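Local coordinates for protein laminin subunit ALPHA-1 (Mus musculus, PDB 2JD4) that forms the paired C-terminal LG4-5 domains of a basement membrane laminin chain and probably helps fasten laminin-111 to cell surfaces, at residues L226-N234 against A276-K284; L49-I60 against I161-I172. The protein carries 4 engineered substitutions. All coordinates share one frame; numbering follows the deposited sequence.

The two contacts lie in different laminin G domains, with nearest atoms about 11 Å apart and no touch between them. Contact 2 is the buried one. It pairs strand 44-53 with strand 167-174 and continues through the turn into strand 58-64, so ladder bonds and aliphatic side chains carry it. Contact 1 is partly buried and smaller. There the end of strand 222-230 meets an irregular loop, and a water, an arginine and a backbone bond from a glycine do much of the joining, with a weak lysine bond besides. Each contact holds one disulfide cysteine: Cys281 ties the loop to Cys9, far back in the sequence, whereas Cys168 is linked to the nearer Cys193.

Contact 1. Residues L226-N234 against A276-K284; sequences LEFRTTSKN and AARALCDGK
Arg229 reaches along the backbone of Gly283 and Lys284. Arg229 CB lies 3.6 Å from Lys284 O. With chi1 at 70°, CG sits between the backbone N and the carbonyl carbon, and the chain then bends at chi3. CD only skirts Gly283 O, but Arg229 NE donates to Gly283 O at 3.2 Å. The bond is bent, 141° at the hydrogen, and NE stands above the carbonyl plane. At the tip, Arg229 NH2 comes to 3.9 Å from Gly283 CA and makes a salt bridge with Asp12 OD1.

Gly283 N bonds in turn to Thr230 O, again from above the carbonyl plane. Thr230 O also receives a CA-H...O contact from Cys281 CA at 3.1 Å. This is the end of strand 222-230 in a laminin G domain, a beta sandwich, where the loop leading into strand 286-293 folds over the strand end. A water sits in the fold. It accepts from Thr230 N at 2.9 Å and lies within donating distance of Leu280 O and Lys284 O. Thr230 OG1 accepts from Ser232 N in an ST turn and is also hydrogen-bonded to Arg345 O. Asp282 OD1 makes an Asx turn with Lys284 N and is hydrogen-bonded to His286 NE2.

Deeper in, Phe228 CZ meets Leu280 CD2 at 4.4 Å. The ring also meets that of His286. Cys281 CB packs 3.7 Å from Ser232 O, and its SG is joined to Cys9 in a disulfide. Beyond it, the lysine chain of Lys233 curls back at chi3 and chi4, and NZ makes a weak bond to Ala277 O.

Contact 2. Residues L49-I60 against I161-I172; sequences LSIRTFASSGLI and ITHSIPACIGEI
The His163 imidazole meets Ser57 at its edge: OG lies in the ring plane, 3.1 Å from NE2, and either could be the donor. Gly58 N stands obliquely to the same ring. The Arg52 guanidinium has Cys168 CB obliquely beside it, and its NH2 bonds to Tyr194 O.

Between the strands, Arg52 and Cys168 form a hydrogen-bonded antiparallel pair. Cys168 N reaches Arg52 O at 3.0 Å, in the carbonyl plane. Ile51 and Ile169 are the neighbouring non-hydrogen-bonded pair. Further along the chain, Thr53 OG1 donates to Pro166 O at 2.8 Å and accepts from Ala55 N in an ST turn. Its chi1 of -178° swings the hydroxyl away from its own backbone N and beside the carbonyl carbon. Thr53 CB is pressed to 3.3 Å from Ala167 CB, a tight contact. A valine in place of Thr53 would probably leave Pro166 O with one donor fewer and Ala55 N without its acceptor.

Ala55 CB rests on Pro166 CD at 3.5 Å. Gly58 CA passes 3.7 Å from Ile165 CD1, with the two backbones close together here. Leu59 N then bonds almost straight to His163 O at 3.0 Å.

The contact thus bridges both sheets of the laminin G sandwich. Strand 44-53 lies between strands 106-113 and 167-174, while strand 58-64 lies between strands 71-77 and 143-146.

Contact 1. Residues L226-N234 against A276-K284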
loop_
_atom_site.group_PDB
_atom_site.type_symbol
_atom_site.label_atom_id
_atom_site.label_comp_id
_atom_site.label_asym_id
_atom_site.label_seq_id
_atom_site.Cartn_x
_atom_site.Cartn_y
_atom_site.Cartn_z
ATOM N N LEU A 226 -7.559 -10.828 -7.109
ATOM C CA LEU A 226 -6.213 -10.321 -6.899
ATOM C C LEU A 226 -5.331 -10.680 -8.079
ATOM O O LEU A 226 -5.708 -11.491 -8.919
ATOM C CB LEU A 226 -5.619 -10.918 -5.619
ATOM C CG LEU A 226 -5.388 -12.435 -5.533
ATOM C CD1 LEU A 226 -4.147 -12.851 -6.328
ATOM C CD2 LEU A 226 -5.200 -12.821 -4.081
ATOM N N GLU A 227 -4.159 -10.058 -8.135
ATOM C CA GLU A 227 -3.181 -10.337 -9.178
ATOM C C GLU A 227 -1.906 -10.710 -8.446
ATOM O O GLU A 227 -1.592 -10.128 -7.404
ATOM C CB GLU A 227 -2.921 -9.104 -10.040
ATOM C CG GLU A 227 -4.112 -8.625 -10.840
ATOM C CD GLU A 227 -3.795 -7.369 -11.626
ATOM O OE1 GLU A 227 -2.807 -7.384 -12.389
ATOM O OE2 GLU A 227 -4.530 -6.369 -11.481
ATOM N N PHE A 228 -1.169 -11.681 -8.974
ATOM C CA PHE A 228 0.064 -12.094 -8.327
ATOM C C PHE A 228 1.145 -12.430 -9.347
ATOM O O PHE A 228 0.848 -12.761 -10.489
ATOM C CB PHE A 228 -0.201 -13.316 -7.433
ATOM C CG PHE A 228 -0.429 -14.601 -8.199
ATOM C CD1 PHE A 228 0.647 -15.370 -8.640
ATOM C CD2 PHE A 228 -1.722 -15.040 -8.480
ATOM C CE1 PHE A 228 0.440 -16.558 -9.349
ATOM C CE2 PHE A 228 -1.943 -16.229 -9.189
ATOM C CZ PHE A 228 -0.857 -16.988 -9.625
ATOM N N ARG A 229 2.399 -12.338 -8.916
ATOM C CA ARG A 229 3.545 -12.675 -9.750
ATOM C C ARG A 229 4.510 -13.374 -8.809
ATOM O O ARG A 229 4.677 -12.961 -7.658
ATOM C CB ARG A 229 4.211 -11.426 -10.352
ATOM C CG ARG A 229 4.947 -10.532 -9.354
ATOM C CD ARG A 229 5.812 -9.489 -10.069
ATOM N NE ARG A 229 6.956 -10.083 -10.765
ATOM C CZ ARG A 229 8.035 -10.570 -10.161
ATOM N NH1 ARG A 229 8.130 -10.534 -8.841
ATOM N NH2 ARG A 229 9.020 -11.096 -10.876
ATOM N N THR A 230 5.139 -14.441 -9.282
ATOM C CA THR A 230 6.062 -15.180 -8.434
ATOM C C THR A 230 7.002 -16.054 -9.250
ATOM O O THR A 230 6.712 -16.387 -10.397
ATOM C CB THR A 230 5.278 -16.087 -7.442
ATOM O OG1 THR A 230 6.192 -16.794 -6.592
ATOM C CG2 THR A 230 4.422 -17.084 -8.202
ATOM N N THR A 231 8.135 -16.402 -8.650
ATOM C CA THR A 231 9.115 -17.276 -9.281
ATOM C C THR A 231 9.328 -18.499 -8.385
ATOM O O THR A 231 10.391 -19.125 -8.411
ATOM C CB THR A 231 10.473 -16.572 -9.492
ATOM O OG1 THR A 231 11.005 -16.146 -8.229
ATOM C CG2 THR A 231 10.304 -15.374 -10.408
ATOM N N SER A 232 8.309 -18.819 -7.588
ATOM C CA SER A 232 8.339 -19.965 -6.675
ATOM C C SER A 232 7.122 -20.854 -6.928
ATOM O O SER A 232 6.056 -20.369 -7.318
ATOM C CB SER A 232 8.340 -19.490 -5.220
ATOM O OG SER A 232 8.264 -20.590 -4.324
ATOM N N LYS A 233 7.277 -22.153 -6.695
ATOM C CA LYS A 233 6.193 -23.101 -6.942
ATOM C C LYS A 233 5.243 -23.333 -5.772
ATOM O O LYS A 233 4.187 -23.934 -5.951
ATOM C CB LYS A 233 6.776 -24.442 -7.400
ATOM C CG LYS A 233 7.814 -24.307 -8.512
ATOM C CD LYS A 233 8.299 -25.657 -9.010
ATOM C CE LYS A 233 7.251 -26.324 -9.877
ATOM N NZ LYS A 233 6.994 -25.526 -11.106
ATOM N N ASN A 234 5.606 -22.866 -4.581
ATOM C CA ASN A 234 4.740 -23.054 -3.421
ATOM C C ASN A 234 4.601 -21.790 -2.579
ATOM O O ASN A 234 5.588 -21.125 -2.278
ATOM C CB ASN A 234 5.268 -24.193 -2.541
ATOM C CG ASN A 234 5.390 -25.501 -3.294
ATOM O OD1 ASN A 234 6.439 -25.809 -3.858
ATOM N ND2 ASN A 234 4.308 -26.268 -3.325
ATOM N N ALA A 276 1.409 -26.076 -18.380
ATOM C CA ALA A 276 2.810 -26.251 -18.015
ATOM C C ALA A 276 2.965 -26.090 -16.507
ATOM O O ALA A 276 2.322 -25.235 -15.898
ATOM C CB ALA A 276 3.673 -25.229 -18.744
ATOM N N ALA A 277 3.824 -26.913 -15.912
ATOM C CA ALA A 277 4.063 -26.872 -14.473
ATOM C C ALA A 277 4.629 -25.533 -14.003
ATOM O O ALA A 277 4.268 -25.037 -12.937
ATOM C CB ALA A 277 5.010 -28.002 -14.075
ATOM N N ARG A 278 5.515 -24.951 -14.803
ATOM C CA ARG A 278 6.139 -23.678 -14.457
ATOM C C ARG A 278 5.399 -22.456 -15.002
ATOM O O ARG A 278 5.871 -21.327 -14.866
ATOM C CB ARG A 278 7.587 -23.677 -14.953
ATOM C CG ARG A 278 7.737 -24.072 -16.414
ATOM C CD ARG A 278 7.370 -22.939 -17.356
ATOM N NE ARG A 278 7.171 -23.405 -18.725
ATOM C CZ ARG A 278 8.071 -24.088 -19.429
ATOM N NH1 ARG A 278 9.247 -24.393 -18.897
ATOM N NH2 ARG A 278 7.791 -24.466 -20.670
ATOM N N ALA A 279 4.237 -22.681 -15.603
ATOM C CA ALA A 279 3.452 -21.595 -16.183
ATOM C C ALA A 279 3.197 -20.425 -15.237
ATOM O O ALA A 279 3.363 -19.264 -15.618
ATOM C CB ALA A 279 2.126 -22.134 -16.699
ATOM N N LEU A 280 2.800 -20.725 -14.005
ATOM C CA LEU A 280 2.496 -19.676 -13.035
ATOM C C LEU A 280 3.697 -19.021 -12.353
ATOM O O LEU A 280 3.573 -17.920 -11.816
ATOM C CB LEU A 280 1.525 -20.211 -11.974
ATOM C CG LEU A 280 0.143 -20.633 -12.487
ATOM C CD1 LEU A 280 -0.720 -21.097 -11.322
ATOM C CD2 LEU A 280 -0.524 -19.469 -13.201
ATOM N N CYS A 281 4.852 -19.680 -12.364
ATOM C CA CYS A 281 6.030 -19.090 -11.735
ATOM C C CYS A 281 6.944 -18.468 -12.788
ATOM O O CYS A 281 8.173 -18.501 -12.670
ATOM C CB CYS A 281 6.784 -20.140 -10.902
ATOM S SG CYS A 281 7.551 -21.522 -11.810
ATOM N N ASP A 282 6.324 -17.882 -13.811
ATOM C CA ASP A 282 7.060 -17.250 -14.901
ATOM C C ASP A 282 7.451 -15.798 -14.622
ATOM O O ASP A 282 8.064 -15.138 -15.463
ATOM C CB ASP A 282 6.255 -17.345 -16.209
ATOM C CG ASP A 282 4.919 -16.602 -16.150
ATOM O OD1 ASP A 282 4.488 -16.192 -15.050
ATOM O OD2 ASP A 282 4.291 -16.443 -17.222
ATOM N N GLY A 283 7.103 -15.299 -13.441
ATOM C CA GLY A 283 7.461 -13.930 -13.094
ATOM C C GLY A 283 6.561 -12.857 -13.682
ATOM O O GLY A 283 6.801 -11.663 -13.494
ATOM N N LYS A 284 5.527 -13.274 -14.398
ATOM C CA LYS A 284 4.586 -12.335 -14.996
ATOM C C LYS A 284 3.318 -12.296 -14.152
ATOM O O LYS A 284 3.094 -13.173 -13.322
ATOM C CB LYS A 284 4.274 -12.756 -16.431
ATOM C CG LYS A 284 5.528 -12.841 -17.300
ATOM C CD LYS A 284 5.226 -13.173 -18.756
ATOM C CE LYS A 284 6.527 -13.286 -19.558
ATOM N NZ LYS A 284 6.320 -13.674 -20.985
HETATM O O HOH W 1 4.488 -15.047 -12.027
#

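Contact 2. Residues L49-I60 against I161-I172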
loop_
_atom_site.group_PDB
_atom_site.type_symbol
_atom_site.label_atom_id
_atom_site.label_comp_id
_atom_site.label_asym_id
_atom_site.label_seq_id
_atom_site.Cartn_x
_atom_site.Cartn_y
_atom_site.Cartn_z
ATOM N N LEU A 49 10.413 19.059 -4.042
ATOM C CA LEU A 49 10.788 17.671 -3.777
ATOM C C LEU A 49 10.563 16.823 -5.019
ATOM O O LEU A 49 9.954 17.276 -5.975
ATOM C CB LEU A 49 9.964 17.125 -2.603
ATOM C CG LEU A 49 8.434 17.146 -2.701
ATOM C CD1 LEU A 49 7.949 15.916 -3.464
ATOM C CD2 LEU A 49 7.833 17.167 -1.308
ATOM N N SER A 50 11.080 15.599 -5.014
ATOM C CA SER A 50 10.897 14.690 -6.146
ATOM C C SER A 50 10.139 13.486 -5.601
ATOM O O SER A 50 10.413 13.026 -4.493
ATOM C CB SER A 50 12.248 14.257 -6.729
ATOM O OG SER A 50 13.030 13.575 -5.763
ATOM N N ILE A 51 9.184 12.980 -6.373
ATOM C CA ILE A 51 8.382 11.860 -5.919
ATOM C C ILE A 51 8.113 10.840 -7.017
ATOM O O ILE A 51 8.066 11.174 -8.199
ATOM C CB ILE A 51 7.047 12.384 -5.336
ATOM C CG1 ILE A 51 6.276 11.254 -4.648
ATOM C CG2 ILE A 51 6.221 13.021 -6.444
ATOM C CD1 ILE A 51 5.136 11.754 -3.772
ATOM N N ARG A 52 7.963 9.585 -6.608
ATOM C CA ARG A 52 7.695 8.477 -7.521
ATOM C C ARG A 52 6.674 7.576 -6.826
ATOM O O ARG A 52 6.921 7.104 -5.714
ATOM C CB ARG A 52 8.978 7.696 -7.790
ATOM C CG ARG A 52 8.776 6.494 -8.673
ATOM C CD ARG A 52 9.376 5.278 -8.007
ATOM N NE ARG A 52 10.693 4.980 -8.519
ATOM C CZ ARG A 52 11.517 4.090 -7.983
ATOM N NH1 ARG A 52 11.161 3.408 -6.900
ATOM N NH2 ARG A 52 12.695 3.880 -8.542
ATOM N N THR A 53 5.549 7.314 -7.485
ATOM C CA THR A 53 4.494 6.514 -6.861
ATOM C C THR A 53 3.471 5.886 -7.819
ATOM O O THR A 53 3.325 6.309 -8.964
ATOM C CB THR A 53 3.721 7.400 -5.861
ATOM O OG1 THR A 53 2.705 6.635 -5.207
ATOM C CG2 THR A 53 3.077 8.577 -6.596
ATOM N N PHE A 54 2.763 4.870 -7.328
ATOM C CA PHE A 54 1.709 4.196 -8.090
ATOM C C PHE A 54 0.404 4.379 -7.302
ATOM O O PHE A 54 -0.670 3.995 -7.764
ATOM C CB PHE A 54 1.969 2.685 -8.213
ATOM C CG PHE A 54 3.124 2.319 -9.110
ATOM C CD1 PHE A 54 4.355 1.954 -8.570
ATOM C CD2 PHE A 54 2.963 2.293 -10.493
ATOM C CE1 PHE A 54 5.408 1.561 -9.394
ATOM C CE2 PHE A 54 4.008 1.903 -11.327
ATOM C CZ PHE A 54 5.233 1.535 -10.778
ATOM N N ALA A 55 0.513 4.973 -6.114
ATOM C CA ALA A 55 -0.633 5.154 -5.226
ATOM C C ALA A 55 -1.674 6.181 -5.651
ATOM O O ALA A 55 -1.411 7.066 -6.455
ATOM C CB ALA A 55 -0.137 5.483 -3.819
ATOM N N SER A 56 -2.866 6.066 -5.087
ATOM C CA SER A 56 -3.919 7.010 -5.424
ATOM C C SER A 56 -4.077 8.082 -4.347
ATOM O O SER A 56 -4.562 9.174 -4.631
ATOM C CB SER A 56 -5.251 6.278 -5.633
ATOM O OG SER A 56 -5.758 5.790 -4.402
ATOM N N SER A 57 -3.660 7.788 -3.117
ATOM C CA SER A 57 -3.811 8.767 -2.039
ATOM C C SER A 57 -2.765 8.678 -0.935
ATOM O O SER A 57 -2.172 7.614 -0.703
ATOM C CB SER A 57 -5.191 8.621 -1.399
ATOM O OG SER A 57 -5.274 7.403 -0.672
ATOM N N GLY A 58 -2.569 9.797 -0.235
ATOM C CA GLY A 58 -1.614 9.845 0.860
ATOM C C GLY A 58 -1.106 11.238 1.206
ATOM O O GLY A 58 -1.139 12.149 0.370
ATOM N N LEU A 59 -0.635 11.406 2.442
ATOM C CA LEU A 59 -0.097 12.690 2.900
ATOM C C LEU A 59 1.398 12.746 2.573
ATOM O O LEU A 59 2.141 11.831 2.916
ATOM C CB LEU A 59 -0.329 12.850 4.413
ATOM C CG LEU A 59 0.121 14.168 5.062
ATOM C CD1 LEU A 59 -0.725 14.468 6.295
ATOM C CD2 LEU A 59 1.599 14.085 5.430
ATOM N N ILE A 60 1.832 13.817 1.908
ATOM C CA ILE A 60 3.234 13.962 1.517
ATOM C C ILE A 60 4.039 14.792 2.529
ATOM O O ILE A 60 5.159 14.410 2.888
ATOM C CB ILE A 60 3.330 14.553 0.099
ATOM C CG1 ILE A 60 2.585 13.632 -0.881
ATOM C CG2 ILE A 60 4.797 14.718 -0.297
ATOM C CD1 ILE A 60 2.352 14.216 -2.282
ATOM N N ILE A 161 -7.390 12.257 4.470
ATOM C CA ILE A 161 -6.136 11.777 3.882
ATOM C C ILE A 161 -4.958 12.091 4.802
ATOM O O ILE A 161 -4.130 12.959 4.513
ATOM C CB ILE A 161 -5.875 12.398 2.487
ATOM C CG1 ILE A 161 -7.078 12.160 1.566
ATOM C CG2 ILE A 161 -4.636 11.749 1.842
ATOM C CD1 ILE A 161 -7.426 10.704 1.357
ATOM N N THR A 162 -4.892 11.373 5.916
ATOM C CA THR A 162 -3.828 11.575 6.884
ATOM C C THR A 162 -2.914 10.356 7.015
ATOM O O THR A 162 -2.015 10.349 7.857
ATOM C CB THR A 162 -4.402 11.931 8.268
ATOM O OG1 THR A 162 -5.347 10.931 8.666
ATOM C CG2 THR A 162 -5.103 13.295 8.220
ATOM N N HIS A 163 -3.148 9.329 6.193
ATOM C CA HIS A 163 -2.301 8.132 6.218
ATOM C C HIS A 163 -1.043 8.386 5.387
ATOM O O HIS A 163 -1.003 9.308 4.577
ATOM C CB HIS A 163 -3.041 6.897 5.671
ATOM C CG HIS A 163 -3.661 7.099 4.324
ATOM N ND1 HIS A 163 -4.853 7.768 4.146
ATOM C CD2 HIS A 163 -3.249 6.733 3.087
ATOM C CE1 HIS A 163 -5.149 7.806 2.861
ATOM N NE2 HIS A 163 -4.191 7.184 2.195
ATOM N N SER A 164 -0.023 7.562 5.595
ATOM C CA SER A 164 1.247 7.691 4.879
ATOM C C SER A 164 1.155 7.386 3.381
ATOM O O SER A 164 0.536 6.405 2.972
ATOM C CB SER A 164 2.285 6.770 5.524
ATOM O OG SER A 164 3.503 6.814 4.815
ATOM N N ILE A 165 1.780 8.236 2.567
ATOM C CA ILE A 165 1.782 8.064 1.113
ATOM C C ILE A 165 2.694 6.900 0.693
ATOM O O ILE A 165 3.848 6.837 1.108
ATOM C CB ILE A 165 2.274 9.369 0.403
ATOM C CG1 ILE A 165 2.274 9.197 -1.119
ATOM C CG2 ILE A 165 3.681 9.721 0.857
ATOM C CD1 ILE A 165 0.918 9.328 -1.754
ATOM N N PRO A 166 2.177 5.954 -0.117
ATOM C CA PRO A 166 2.998 4.822 -0.564
ATOM C C PRO A 166 3.841 5.320 -1.730
ATOM O O PRO A 166 3.438 5.198 -2.887
ATOM C CB PRO A 166 1.962 3.787 -1.026
ATOM C CG PRO A 166 0.694 4.206 -0.326
ATOM C CD PRO A 166 0.757 5.702 -0.420
ATOM N N ALA A 167 4.997 5.901 -1.428
ATOM C CA ALA A 167 5.857 6.432 -2.478
ATOM C C ALA A 167 7.289 6.619 -2.003
ATOM O O ALA A 167 7.562 6.616 -0.803
ATOM C CB ALA A 167 5.309 7.781 -2.965
ATOM N N CYS A 168 8.184 6.799 -2.969
ATOM C CA CYS A 168 9.592 7.042 -2.702
ATOM C C CYS A 168 9.791 8.543 -2.837
ATOM O O CYS A 168 9.314 9.152 -3.794
ATOM C CB CYS A 168 10.470 6.326 -3.729
ATOM S SG CYS A 168 12.250 6.574 -3.422
ATOM N N ILE A 169 10.486 9.140 -1.881
ATOM C CA ILE A 169 10.735 10.572 -1.928
ATOM C C ILE A 169 12.235 10.835 -1.859
ATOM O O ILE A 169 12.932 10.280 -1.017
ATOM C CB ILE A 169 10.038 11.304 -0.766
ATOM C CG1 ILE A 169 8.525 11.082 -0.840
ATOM C CG2 ILE A 169 10.323 12.799 -0.850
ATOM C CD1 ILE A 169 7.750 11.747 0.298
ATOM N N GLY A 170 12.725 11.669 -2.767
ATOM C CA GLY A 170 14.135 11.985 -2.784
ATOM C C GLY A 170 14.426 13.164 -1.877
ATOM O O GLY A 170 13.884 13.266 -0.774
ATOM N N GLU A 171 15.268 14.071 -2.356
ATOM C CA GLU A 171 15.640 15.242 -1.580
ATOM C C GLU A 171 14.492 16.259 -1.528
ATOM O O GLU A 171 13.644 16.299 -2.415
ATOM C CB GLU A 171 16.885 15.900 -2.193
ATOM C CG GLU A 171 18.119 14.992 -2.295
ATOM C CD GLU A 171 18.520 14.373 -0.969
ATOM O OE1 GLU A 171 18.332 15.025 0.080
ATOM O OE2 GLU A 171 19.038 13.233 -0.971
ATOM N N ILE A 172 14.477 17.074 -0.481
ATOM C CA ILE A 172 13.449 18.097 -0.323
ATOM C C ILE A 172 14.071 19.410 0.146
ATOM O O ILE A 172 14.968 19.427 0.996
ATOM C CB ILE A 172 12.349 17.636 0.674
ATOM C CG1 ILE A 172 11.356 18.775 0.927
ATOM C CG2 ILE A 172 12.986 17.147 1.966
ATOM C CD1 ILE A 172 10.193 18.399 1.852
HETATM O O HOH W 2 3.312 3.336 -5.116
#